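Side-chain contacts in PAN2-PAN3 deadenylation complex catalytic subunit pan2 (Neurospora crassa, PDB 4CZX), which probably acts as the catalytic subunit of a deadenylase that shortens mRNA poly(A) tails, and is represented here by its N-terminal WD40 beta-propeller domain: residues 27-32 and 307-312; 31-36 and 42-47; 227-230 and 235-238; 258-263 and 291-296; 269-272 and 278-281. All blocks are in the same frame, centred on the assembly; numbering follows the deposited sequence.

Interaction 1 of 5, residues 27-32 and 307-312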
# COMPACT_ATOMS: atom_id res chain seq x y z
N ALA A 27 -4.36 21.50 -3.23
CA ALA A 27 -3.82 22.39 -2.22
C ALA A 27 -3.56 23.82 -2.74
O ALA A 27 -3.31 24.72 -1.96
CB ALA A 27 -2.54 21.80 -1.63
N GLY A 28 -3.64 24.01 -4.06
CA GLY A 28 -3.58 25.35 -4.62
C GLY A 28 -2.49 25.57 -5.65
O GLY A 28 -1.80 24.63 -6.05
N PRO A 29 -2.32 26.82 -6.10
CA PRO A 29 -1.32 27.16 -7.12
C PRO A 29 0.10 27.11 -6.59
O PRO A 29 0.32 26.81 -5.42
CB PRO A 29 -1.70 28.60 -7.50
CG PRO A 29 -2.25 29.15 -6.22
CD PRO A 29 -3.05 28.00 -5.63
N ALA A 30 1.06 27.41 -7.46
CA ALA A 30 2.46 27.44 -7.06
C ALA A 30 2.68 28.36 -5.86
O ALA A 30 1.98 29.36 -5.68
CB ALA A 30 3.33 27.89 -8.25
N SER A 31 3.65 27.99 -5.02
CA SER A 31 3.97 28.72 -3.80
C SER A 31 5.15 29.65 -4.04
O SER A 31 5.34 30.64 -3.31
CB SER A 31 4.31 27.75 -2.67
OG SER A 31 5.43 26.94 -3.03
N THR A 32 5.96 29.33 -5.05
CA THR A 32 7.12 30.16 -5.39
C THR A 32 7.69 29.67 -6.73
O THR A 32 7.48 28.51 -7.11
CB THR A 32 8.20 30.10 -4.28
OG1 THR A 32 9.27 31.01 -4.58
CG2 THR A 32 8.77 28.68 -4.13
N ASN A 307 -2.74 32.30 -10.31
CA ASN A 307 -3.49 31.55 -9.32
C ASN A 307 -4.34 30.46 -9.95
O ASN A 307 -5.07 29.76 -9.25
CB ASN A 307 -4.34 32.50 -8.46
CG ASN A 307 -5.51 33.07 -9.21
OD1 ASN A 307 -5.52 33.13 -10.43
ND2 ASN A 307 -6.53 33.48 -8.47
N LYS A 308 -4.25 30.31 -11.27
CA LYS A 308 -4.91 29.21 -11.97
C LYS A 308 -3.94 28.05 -12.26
O LYS A 308 -4.23 27.18 -13.09
CB LYS A 308 -5.53 29.71 -13.29
CG LYS A 308 -6.67 30.73 -13.12
CD LYS A 308 -7.72 30.29 -12.11
CE LYS A 308 -8.90 31.28 -12.05
NZ LYS A 308 -8.45 32.69 -11.80
N HIS A 309 -2.80 28.07 -11.57
CA HIS A 309 -1.75 27.04 -11.64
C HIS A 309 -0.84 27.12 -12.88
O HIS A 309 -0.04 26.21 -13.12
CB HIS A 309 -2.34 25.63 -11.53
CG HIS A 309 -3.05 25.35 -10.24
ND1 HIS A 309 -2.94 24.15 -9.57
CD2 HIS A 309 -3.91 26.10 -9.51
CE1 HIS A 309 -3.67 24.18 -8.48
NE2 HIS A 309 -4.28 25.35 -8.42
N ASN A 310 -0.95 28.18 -13.67
CA ASN A 310 -0.08 28.30 -14.84
C ASN A 310 1.22 29.01 -14.51
O ASN A 310 1.23 29.95 -13.73
CB ASN A 310 -0.76 29.06 -15.97
CG ASN A 310 -2.12 28.51 -16.31
OD1 ASN A 310 -2.23 27.39 -16.82
ND2 ASN A 310 -3.16 29.29 -16.05
N THR A 311 2.31 28.55 -15.10
CA THR A 311 3.54 29.34 -15.11
C THR A 311 3.95 29.57 -16.55
O THR A 311 4.02 28.63 -17.35
CB THR A 311 4.68 28.66 -14.35
OG1 THR A 311 4.35 28.61 -12.96
CG2 THR A 311 5.98 29.45 -14.51
N TYR A 312 4.21 30.84 -16.88
CA TYR A 312 4.53 31.28 -18.23
C TYR A 312 5.95 31.78 -18.30
O TYR A 312 6.46 32.36 -17.34
CB TYR A 312 3.61 32.42 -18.68
CG TYR A 312 2.13 32.15 -18.56
CD1 TYR A 312 1.46 32.39 -17.37
CD2 TYR A 312 1.40 31.71 -19.65
CE1 TYR A 312 0.10 32.17 -17.26
CE2 TYR A 312 0.03 31.49 -19.55
CZ TYR A 312 -0.61 31.72 -18.35
OH TYR A 312 -1.96 31.49 -18.24
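P29 and H309 cross at about a right angle, the proline presenting its CA to the imidazole instead of lying flat on it. P29 CA stands 3.8 Å from the centroid of the H309 ring and 15° off the ring normal, a CH-pi contact displaced toward the rim. The neighbouring methylene follows, with P29 CB 3.9 Å from H309 CD2 and equally 3.9 Å from N307 CA, so the pyrrolidine fits between the imidazole and the backbone of the turn. H309 reaches this place because its CG is turned beside its own backbone N, opposite the carbonyl carbon (chi1 -62°); N307 O then lies at the ring edge, in its plane.

The other end of the imidazole meets the peptide before the proline. H309 CE1 approaches G28 O to 3.1 Å, obliquely. G28 suits this bend, since its backbone angles would jam any CB against the preceding carbonyl oxygen. On the 307-312 side, N307 OD1 accepts a 3.3 Å bond from K308 NZ and a further one from the backbone N of V289.

This is a surface contact of the propeller closure: 27-32 ends the connection from strand 10-16, which completes the last sheet beside strand 310-315, to strand 32-35, the first of the next blade. P29 N has no hydrogen to give H309 NE2, 3.4 Å away. The polar bond of the ring is made by ND1, which must be the donor to P18 O; this fixes the rotation of the imidazole, and its contact with P29 rests on CH-pi and dispersion forces, with no hydrogen bond across it.

Interaction 2 of 5, residues 31-36 and 42-47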
# COMPACT_ATOMS: atom_id res chain seq x y z
N SER A 31 3.65 27.99 -5.02
CA SER A 31 3.97 28.72 -3.80
C SER A 31 5.15 29.65 -4.04
O SER A 31 5.34 30.64 -3.31
CB SER A 31 4.31 27.75 -2.67
OG SER A 31 5.43 26.94 -3.03
N THR A 32 5.96 29.33 -5.05
CA THR A 32 7.12 30.16 -5.39
C THR A 32 7.69 29.67 -6.73
O THR A 32 7.48 28.51 -7.11
CB THR A 32 8.20 30.10 -4.28
OG1 THR A 32 9.27 31.01 -4.58
CG2 THR A 32 8.77 28.68 -4.13
N ILE A 33 8.37 30.55 -7.45
CA ILE A 33 9.15 30.14 -8.62
C ILE A 33 10.50 30.84 -8.61
O ILE A 33 10.63 31.94 -8.07
CB ILE A 33 8.41 30.45 -9.96
CG1 ILE A 33 8.44 31.95 -10.26
CG2 ILE A 33 6.96 29.92 -9.95
CD1 ILE A 33 7.69 32.33 -11.53
N ALA A 34 11.50 30.19 -9.21
CA ALA A 34 12.83 30.81 -9.34
C ALA A 34 13.63 30.18 -10.47
O ALA A 34 13.71 28.96 -10.59
CB ALA A 34 13.62 30.70 -8.03
N PHE A 35 14.23 31.03 -11.29
CA PHE A 35 15.22 30.60 -12.26
C PHE A 35 16.47 30.07 -11.58
O PHE A 35 17.02 30.73 -10.70
CB PHE A 35 15.60 31.76 -13.18
CG PHE A 35 14.59 32.03 -14.26
CD1 PHE A 35 14.53 31.21 -15.38
CD2 PHE A 35 13.73 33.11 -14.17
CE1 PHE A 35 13.61 31.45 -16.38
CE2 PHE A 35 12.81 33.37 -15.17
CZ PHE A 35 12.75 32.54 -16.28
N ASP A 36 16.92 28.89 -12.00
CA ASP A 36 18.23 28.37 -11.59
C ASP A 36 19.33 29.27 -12.16
O ASP A 36 19.11 30.00 -13.14
CB ASP A 36 18.42 26.93 -12.11
CG ASP A 36 19.38 26.11 -11.28
OD1 ASP A 36 20.43 26.64 -10.85
OD2 ASP A 36 19.08 24.92 -11.06
N LEU A 42 13.98 26.34 -14.73
CA LEU A 42 13.05 27.10 -13.90
C LEU A 42 12.44 26.16 -12.87
O LEU A 42 11.92 25.08 -13.22
CB LEU A 42 11.96 27.75 -14.74
CG LEU A 42 10.91 28.57 -13.97
CD1 LEU A 42 11.52 29.86 -13.40
CD2 LEU A 42 9.73 28.90 -14.86
N TRP A 43 12.50 26.55 -11.60
CA TRP A 43 11.95 25.74 -10.51
C TRP A 43 10.63 26.30 -9.98
O TRP A 43 10.49 27.52 -9.80
CB TRP A 43 12.96 25.64 -9.38
CG TRP A 43 14.17 24.82 -9.76
CD1 TRP A 43 15.28 25.25 -10.43
CD2 TRP A 43 14.36 23.41 -9.52
NE1 TRP A 43 16.16 24.20 -10.60
CE2 TRP A 43 15.62 23.07 -10.05
CE3 TRP A 43 13.60 22.42 -8.89
CZ2 TRP A 43 16.14 21.76 -9.98
CZ3 TRP A 43 14.11 21.12 -8.82
CH2 TRP A 43 15.37 20.81 -9.36
N ILE A 44 9.67 25.40 -9.74
CA ILE A 44 8.33 25.78 -9.27
C ILE A 44 7.98 24.96 -8.04
O ILE A 44 8.15 23.74 -8.04
CB ILE A 44 7.26 25.56 -10.36
CG1 ILE A 44 7.66 26.28 -11.66
CG2 ILE A 44 5.85 25.95 -9.88
CD1 ILE A 44 6.71 26.04 -12.81
N GLY A 45 7.49 25.61 -6.98
CA GLY A 45 7.10 24.88 -5.79
C GLY A 45 5.59 24.78 -5.61
O GLY A 45 4.86 25.65 -6.09
N THR A 46 5.12 23.72 -4.95
CA THR A 46 3.69 23.56 -4.64
C THR A 46 3.38 23.85 -3.18
O THR A 46 4.28 23.95 -2.34
CB THR A 46 3.15 22.10 -4.92
OG1 THR A 46 3.56 21.22 -3.87
CG2 THR A 46 3.64 21.57 -6.28
N GLN A 47 2.09 23.93 -2.86
CA GLN A 47 1.63 24.26 -1.52
C GLN A 47 1.88 23.14 -0.51
O GLN A 47 1.59 23.31 0.67
CB GLN A 47 0.13 24.62 -1.55
CG GLN A 47 -0.22 25.83 -2.42
CD GLN A 47 0.41 27.10 -1.90
OE1 GLN A 47 0.64 27.22 -0.69
NE2 GLN A 47 0.69 28.06 -2.79
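W43 lies beside D36, both side chains pointing the same way, and its indole reaches the carboxylate through its edge. Starting at the root, W43 CB sits 3.6 Å from A34 O, the carbonyl that also accepts the backbone N-H of W43. CG is set beside the backbone N (chi1 -69°), which swings the five-membered ring along the strand toward D36. CD1 comes 3.9 Å from D36 CB, a carbon near the plane of the ring, and NE1 then gives its hydrogen to D36 OD2 at 3.0 Å. The N-H...O angle is 149°; the oxygen is met on its anti side, with the donor 31° out of the carboxylate plane. R98 makes a salt bridge to the same OD2, and the indole meets the ring of F80.

Strands 32-35 and 41-45 form an antiparallel hairpin, the first two strands of a four-stranded propeller blade in the predicted first WD repeat. A34 and W43 are a hydrogen-bonded pair in it. A leucine in place of W43 would probably leave D36 OD2 without its indole donor and open a gap beside F80.

I33, F35, L42 and I44 occupy the other face, where branched and aromatic groups suit the buried setting. L42 CD1 stands over the centre of the F35 ring, 3.8 Å from its centroid. Further along, G45 N bonds to T32 O and S31 N to G45 O. A side chain at G45 would come tight against S31 OG and T32 CG2, and Q47 NE2 approaches S31 CB to 3.6 Å while bonding to P29 O.

Interaction 3 of 5, residues 227-230 and 235-238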
# COMPACT_ATOMS: atom_id res chain seq x y z
N LYS A 227 8.87 50.80 -3.86
CA LYS A 227 9.75 51.55 -2.97
C LYS A 227 11.21 51.27 -3.31
O LYS A 227 11.57 50.15 -3.62
CB LYS A 227 9.46 51.21 -1.51
CG LYS A 227 8.21 51.88 -0.95
CD LYS A 227 8.36 53.41 -1.03
CE LYS A 227 7.64 54.10 0.11
NZ LYS A 227 8.53 54.24 1.30
N VAL A 228 12.04 52.32 -3.26
CA VAL A 228 13.43 52.20 -3.69
C VAL A 228 14.39 52.73 -2.63
O VAL A 228 14.19 53.82 -2.07
CB VAL A 228 13.68 52.99 -5.01
CG1 VAL A 228 15.13 52.82 -5.49
CG2 VAL A 228 12.69 52.55 -6.08
N PHE A 229 15.46 51.98 -2.38
CA PHE A 229 16.47 52.36 -1.40
C PHE A 229 17.87 52.29 -2.01
O PHE A 229 18.19 51.32 -2.70
CB PHE A 229 16.38 51.45 -0.16
CG PHE A 229 17.24 51.90 0.99
CD1 PHE A 229 16.73 52.78 1.93
CD2 PHE A 229 18.54 51.43 1.13
CE1 PHE A 229 17.51 53.20 2.99
CE2 PHE A 229 19.32 51.86 2.19
CZ PHE A 229 18.80 52.75 3.13
N ASP A 230 18.67 53.31 -1.74
CA ASP A 230 20.04 53.42 -2.24
C ASP A 230 20.99 52.69 -1.31
O ASP A 230 21.26 53.17 -0.21
CB ASP A 230 20.43 54.91 -2.36
CG ASP A 230 21.85 55.13 -2.88
OD1 ASP A 230 22.67 54.18 -2.97
OD2 ASP A 230 22.15 56.30 -3.19
N SER A 235 20.47 55.46 1.82
CA SER A 235 19.35 56.38 2.02
C SER A 235 18.21 56.05 1.07
O SER A 235 18.42 55.43 0.02
CB SER A 235 19.80 57.84 1.82
OG SER A 235 20.08 58.11 0.46
N ALA A 236 17.00 56.46 1.43
CA ALA A 236 15.84 56.18 0.59
C ALA A 236 15.91 57.00 -0.69
O ALA A 236 16.49 58.08 -0.71
CB ALA A 236 14.54 56.46 1.35
N MET A 237 15.32 56.47 -1.75
CA MET A 237 15.21 57.19 -3.01
C MET A 237 13.74 57.46 -3.30
O MET A 237 12.86 57.00 -2.57
CB MET A 237 15.85 56.37 -4.14
CG MET A 237 17.38 56.33 -4.06
SD MET A 237 18.14 55.15 -5.20
CE MET A 237 17.42 55.67 -6.75
N ASN A 238 13.48 58.23 -4.36
CA ASN A 238 12.11 58.47 -4.78
C ASN A 238 11.48 57.16 -5.23
O ASN A 238 12.13 56.35 -5.89
CB ASN A 238 12.05 59.49 -5.92
CG ASN A 238 12.45 60.90 -5.49
OD1 ASN A 238 12.05 61.37 -4.42
ND2 ASN A 238 13.23 61.57 -6.32
O HOH W 1 11.12 54.89 -2.26
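S235 O accepts the backbone N-H of D230 at 2.8 Å and also lies over the centre of the F229 ring, 3.6 Å above its plane. The phenyl thus covers the peptide that joins S235 to A236, with F229 CE1 3.5 Å from S235 C. The far end of the ring reaches the start of the serine, F229 CZ lying 3.4 Å from S235 N. F229 gets there with CG opposite its backbone N (chi1 -171°), and its ring also meets that of W188. A serine in place of F229 would probably uncover the S235-A236 peptide and take from W188 the ring it meets here.

V228 and M237 meet on the side of the hairpin away from that ring. The thioether bends at chi3 (53°), and SD touches both V228 CG1, at 3.8 Å, and D230 CB, at 3.7 Å; a flexible methionine can fill such an angle between a branched and a polar residue. The D230 carboxylate itself turns to the connecting turn, where OD2 bonds to N233 ND2.

These are the last two strands of a blade, 225-230 and the outermost 235-241. Their ladder is direct at the turn, with S235 N bonding to D230 O, and M237 N still reaches V228 O. Beyond that a water steps in, accepting from V228 N at 2.9 Å and donating to M237 O at 2.8 Å. It bridges two backbone groups that do not bond to each other directly, so both find a partner at this irregularity.

Interaction 4 of 5, residues 258-263 and 291-296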
# COMPACT_ATOMS: atom_id res chain seq x y z
N THR A 258 17.99 49.40 -13.61
CA THR A 258 16.64 49.18 -14.13
C THR A 258 15.90 48.13 -13.31
O THR A 258 16.48 47.12 -12.89
CB THR A 258 16.71 48.77 -15.62
OG1 THR A 258 17.22 49.86 -16.39
CG2 THR A 258 15.35 48.40 -16.15
N ALA A 259 14.62 48.38 -13.05
CA ALA A 259 13.75 47.44 -12.37
C ALA A 259 12.67 46.92 -13.31
O ALA A 259 12.24 47.63 -14.24
CB ALA A 259 13.10 48.09 -11.15
N ILE A 260 12.24 45.69 -13.07
CA ILE A 260 11.17 45.07 -13.83
C ILE A 260 9.97 44.92 -12.90
O ILE A 260 10.04 44.18 -11.94
CB ILE A 260 11.58 43.70 -14.37
CG1 ILE A 260 12.86 43.84 -15.21
CG2 ILE A 260 10.47 43.10 -15.19
CD1 ILE A 260 13.54 42.49 -15.50
N VAL A 261 8.90 45.65 -13.19
CA VAL A 261 7.76 45.76 -12.27
C VAL A 261 6.50 45.14 -12.85
O VAL A 261 6.15 45.39 -14.01
CB VAL A 261 7.48 47.23 -11.93
CG1 VAL A 261 6.44 47.32 -10.82
CG2 VAL A 261 8.77 47.92 -11.54
N VAL A 262 5.80 44.35 -12.03
CA VAL A 262 4.70 43.54 -12.51
C VAL A 262 3.45 43.74 -11.65
O VAL A 262 3.55 43.74 -10.42
CB VAL A 262 5.07 42.03 -12.51
CG1 VAL A 262 4.00 41.22 -13.21
CG2 VAL A 262 6.43 41.81 -13.17
N ASN A 263 2.30 43.90 -12.29
CA ASN A 263 1.04 43.96 -11.55
C ASN A 263 0.30 42.63 -11.65
O ASN A 263 0.71 41.74 -12.40
CB ASN A 263 0.19 45.15 -12.04
CG ASN A 263 -0.87 44.77 -13.07
OD1 ASN A 263 -0.67 43.91 -13.92
ND2 ASN A 263 -2.00 45.46 -13.01
N LEU A 291 0.74 35.62 -9.25
CA LEU A 291 1.14 35.42 -7.85
C LEU A 291 2.64 35.45 -7.62
O LEU A 291 3.10 35.78 -6.52
CB LEU A 291 0.62 34.07 -7.34
CG LEU A 291 -0.89 33.93 -7.15
CD1 LEU A 291 -1.17 32.55 -6.59
CD2 LEU A 291 -1.44 35.01 -6.24
N HIS A 292 3.41 35.04 -8.64
CA HIS A 292 4.87 35.02 -8.53
C HIS A 292 5.53 35.42 -9.82
O HIS A 292 4.96 35.27 -10.90
CB HIS A 292 5.38 33.62 -8.11
CG HIS A 292 4.63 33.03 -6.96
ND1 HIS A 292 4.81 33.45 -5.66
CD2 HIS A 292 3.70 32.04 -6.92
CE1 HIS A 292 3.99 32.78 -4.87
NE2 HIS A 292 3.32 31.91 -5.60
N PHE A 293 6.76 35.92 -9.69
CA PHE A 293 7.52 36.46 -10.81
C PHE A 293 9.02 36.24 -10.59
O PHE A 293 9.51 36.35 -9.46
CB PHE A 293 7.22 37.96 -10.97
CG PHE A 293 8.06 38.64 -12.01
CD1 PHE A 293 7.90 38.34 -13.35
CD2 PHE A 293 9.03 39.57 -11.64
CE1 PHE A 293 8.67 38.96 -14.31
CE2 PHE A 293 9.81 40.19 -12.60
CZ PHE A 293 9.64 39.88 -13.94
N ASP A 294 9.75 35.93 -11.65
CA ASP A 294 11.21 35.98 -11.59
C ASP A 294 11.79 36.32 -12.96
O ASP A 294 11.11 36.20 -13.98
CB ASP A 294 11.79 34.64 -11.07
CG ASP A 294 13.22 34.77 -10.56
OD1 ASP A 294 13.64 35.91 -10.23
OD2 ASP A 294 13.93 33.74 -10.50
N VAL A 295 13.05 36.73 -12.96
CA VAL A 295 13.80 37.00 -14.18
C VAL A 295 15.07 36.13 -14.18
O VAL A 295 15.65 35.88 -13.13
CB VAL A 295 14.18 38.49 -14.31
CG1 VAL A 295 15.12 38.92 -13.18
CG2 VAL A 295 14.83 38.77 -15.67
N SER A 296 15.47 35.65 -15.35
CA SER A 296 16.67 34.80 -15.46
C SER A 296 17.96 35.60 -15.29
O SER A 296 17.95 36.83 -15.37
CB SER A 296 16.68 34.08 -16.81
OG SER A 296 16.96 34.99 -17.88
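V262 places its CG2 methyl squarely over the F293 ring, 3.5 Å from the centroid and only 1° off the ring normal, a close CH-pi contact. The methyl sits beside the V262 backbone N, opposite the carbonyl carbon, while F293 extends its CG opposite its own backbone N (chi1 174°), carrying the ring across the gap between the strands. I260 comes in at the far end of the same ring: its CG2 lies 3.6 Å from F293 CZ, with the two side chains crossing at about a right angle. The other branch of I260 passes on to V295, the next residue on that face of the strand, CD1 touching V295 CG2 at 3.9 Å. I260 and V262 thus share the F293 ring, and I260 alone also reaches V295.

No hydrogen bond links the segments. The strand axes are 9.0 Å apart at closest, too far for backbone pairing, and every touching residue is buried, which suits purely hydrocarbon side chains. L304 packs on both V262 and F293, and R250 lies against F293 while making a salt bridge to D294. Strand 258-262 belongs to one sheet and 290-295 begins the next, so this is the apolar face-to-face packing of neighbouring blades typical of a beta-propeller.

Interaction 5 of 5, residues 269-272 and 278-281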
# COMPACT_ATOMS: atom_id res chain seq x y z
N HIS A 269 6.25 46.76 -16.44
CA HIS A 269 7.05 47.92 -16.82
C HIS A 269 8.52 47.63 -16.60
O HIS A 269 8.90 47.12 -15.55
CB HIS A 269 6.67 49.16 -16.02
CG HIS A 269 5.28 49.67 -16.29
ND1 HIS A 269 4.86 50.91 -15.88
CD2 HIS A 269 4.23 49.10 -16.92
CE1 HIS A 269 3.60 51.09 -16.25
NE2 HIS A 269 3.19 50.00 -16.88
N VAL A 270 9.34 47.93 -17.61
CA VAL A 270 10.78 47.86 -17.46
C VAL A 270 11.24 49.29 -17.31
O VAL A 270 11.17 50.07 -18.27
CB VAL A 270 11.46 47.16 -18.65
CG1 VAL A 270 12.96 47.08 -18.43
CG2 VAL A 270 10.90 45.76 -18.83
N THR A 271 11.67 49.66 -16.11
CA THR A 271 11.83 51.07 -15.77
C THR A 271 13.18 51.39 -15.16
O THR A 271 13.61 50.75 -14.20
CB THR A 271 10.76 51.53 -14.77
OG1 THR A 271 9.46 51.19 -15.28
CG2 THR A 271 10.84 53.04 -14.54
N ASP A 272 13.85 52.40 -15.71
CA ASP A 272 15.09 52.86 -15.11
C ASP A 272 14.79 53.58 -13.81
O ASP A 272 14.01 54.52 -13.78
CB ASP A 272 15.86 53.79 -16.05
CG ASP A 272 17.13 54.30 -15.41
OD1 ASP A 272 17.04 55.28 -14.64
OD2 ASP A 272 18.21 53.73 -15.66
N ASN A 278 11.23 57.24 -18.90
CA ASN A 278 11.39 56.25 -19.96
C ASN A 278 11.32 54.81 -19.44
O ASN A 278 12.27 54.27 -18.88
CB ASN A 278 12.71 56.48 -20.70
CG ASN A 278 12.60 57.58 -21.75
OD1 ASN A 278 11.63 58.34 -21.76
ND2 ASN A 278 13.59 57.66 -22.63
N SER A 279 10.15 54.22 -19.62
CA SER A 279 9.96 52.82 -19.27
C SER A 279 9.23 52.11 -20.41
O SER A 279 8.34 52.68 -21.03
CB SER A 279 9.19 52.69 -17.96
OG SER A 279 7.96 53.38 -17.99
N GLN A 280 9.65 50.88 -20.69
CA GLN A 280 9.00 50.05 -21.69
C GLN A 280 7.84 49.31 -21.06
O GLN A 280 7.98 48.71 -20.00
CB GLN A 280 9.99 49.05 -22.31
CG GLN A 280 11.04 49.67 -23.22
CD GLN A 280 11.46 48.73 -24.34
OE1 GLN A 280 12.20 47.76 -24.11
NE2 GLN A 280 11.00 49.01 -25.55
N VAL A 281 6.70 49.35 -21.73
CA VAL A 281 5.51 48.67 -21.23
C VAL A 281 5.18 47.46 -22.09
O VAL A 281 5.23 47.51 -23.32
CB VAL A 281 4.29 49.63 -21.21
CG1 VAL A 281 3.06 48.92 -20.65
CG2 VAL A 281 4.61 50.88 -20.40
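H269 and V281 lie side by side, and the valine sets CG2 against one face of the imidazole, 4.0 Å from its centroid and 18° off the normal. Both methyls share the work: CG1 and CG2 are each 3.9 Å from H269 CD2, toward the rim of the ring. On the same face of the sheet T271 and S279 meet closely, with T271 OG1 3.1 Å from S279 CB. T271 turns its hydroxyl beside the backbone N (chi1 -53°), and the small S279 leaves room for it.

Between these two non-hydrogen-bonded pairs V270 and Q280 form the hydrogen-bonded one, V270 N to Q280 O at 2.9 Å and Q280 N back to V270 O at 3.0 Å. This is an antiparallel hairpin of strands 267-272 and 279-283, at the outer side of a propeller blade, and the long, polar Q280 suits its exposed position.

Further out, H269 NE2 bonds to Q267 OE1, and F242 meets the imidazole edge-to-face, so the ring packed on V281 is positioned from two directions. At the turn end D272 OD2 bonds to T257 OG1 and OD1 to N275 N. Beyond the hairpin, S279 and V281 make backbone bonds to H2, a residue that probably comes from the expression construct.

Overall arrangement
Interactions 2 and 4 are buried near the middle of the propeller, interactions 3 and 5 are partly buried at blade peripheries, and interaction 1 lies at the surface. Three are hairpins with backbone ladders: 2 at the start of a blade, 3 and 5 in outer strands. Interaction 4 lacks backbone bonds and joins two blades by hydrocarbon contacts alone; interaction 1 likewise has no hydrogen bond across it. Interactions 1 and 2 share S31 and T32 and touch through P29 O and Q47 NE2. Interaction 4 connects with 5 through adjacent strands 258-262 and 267-272, and with 2 through D294 and F35. Interaction 3 stands apart, about 18 Å between centres from both 4 and 5.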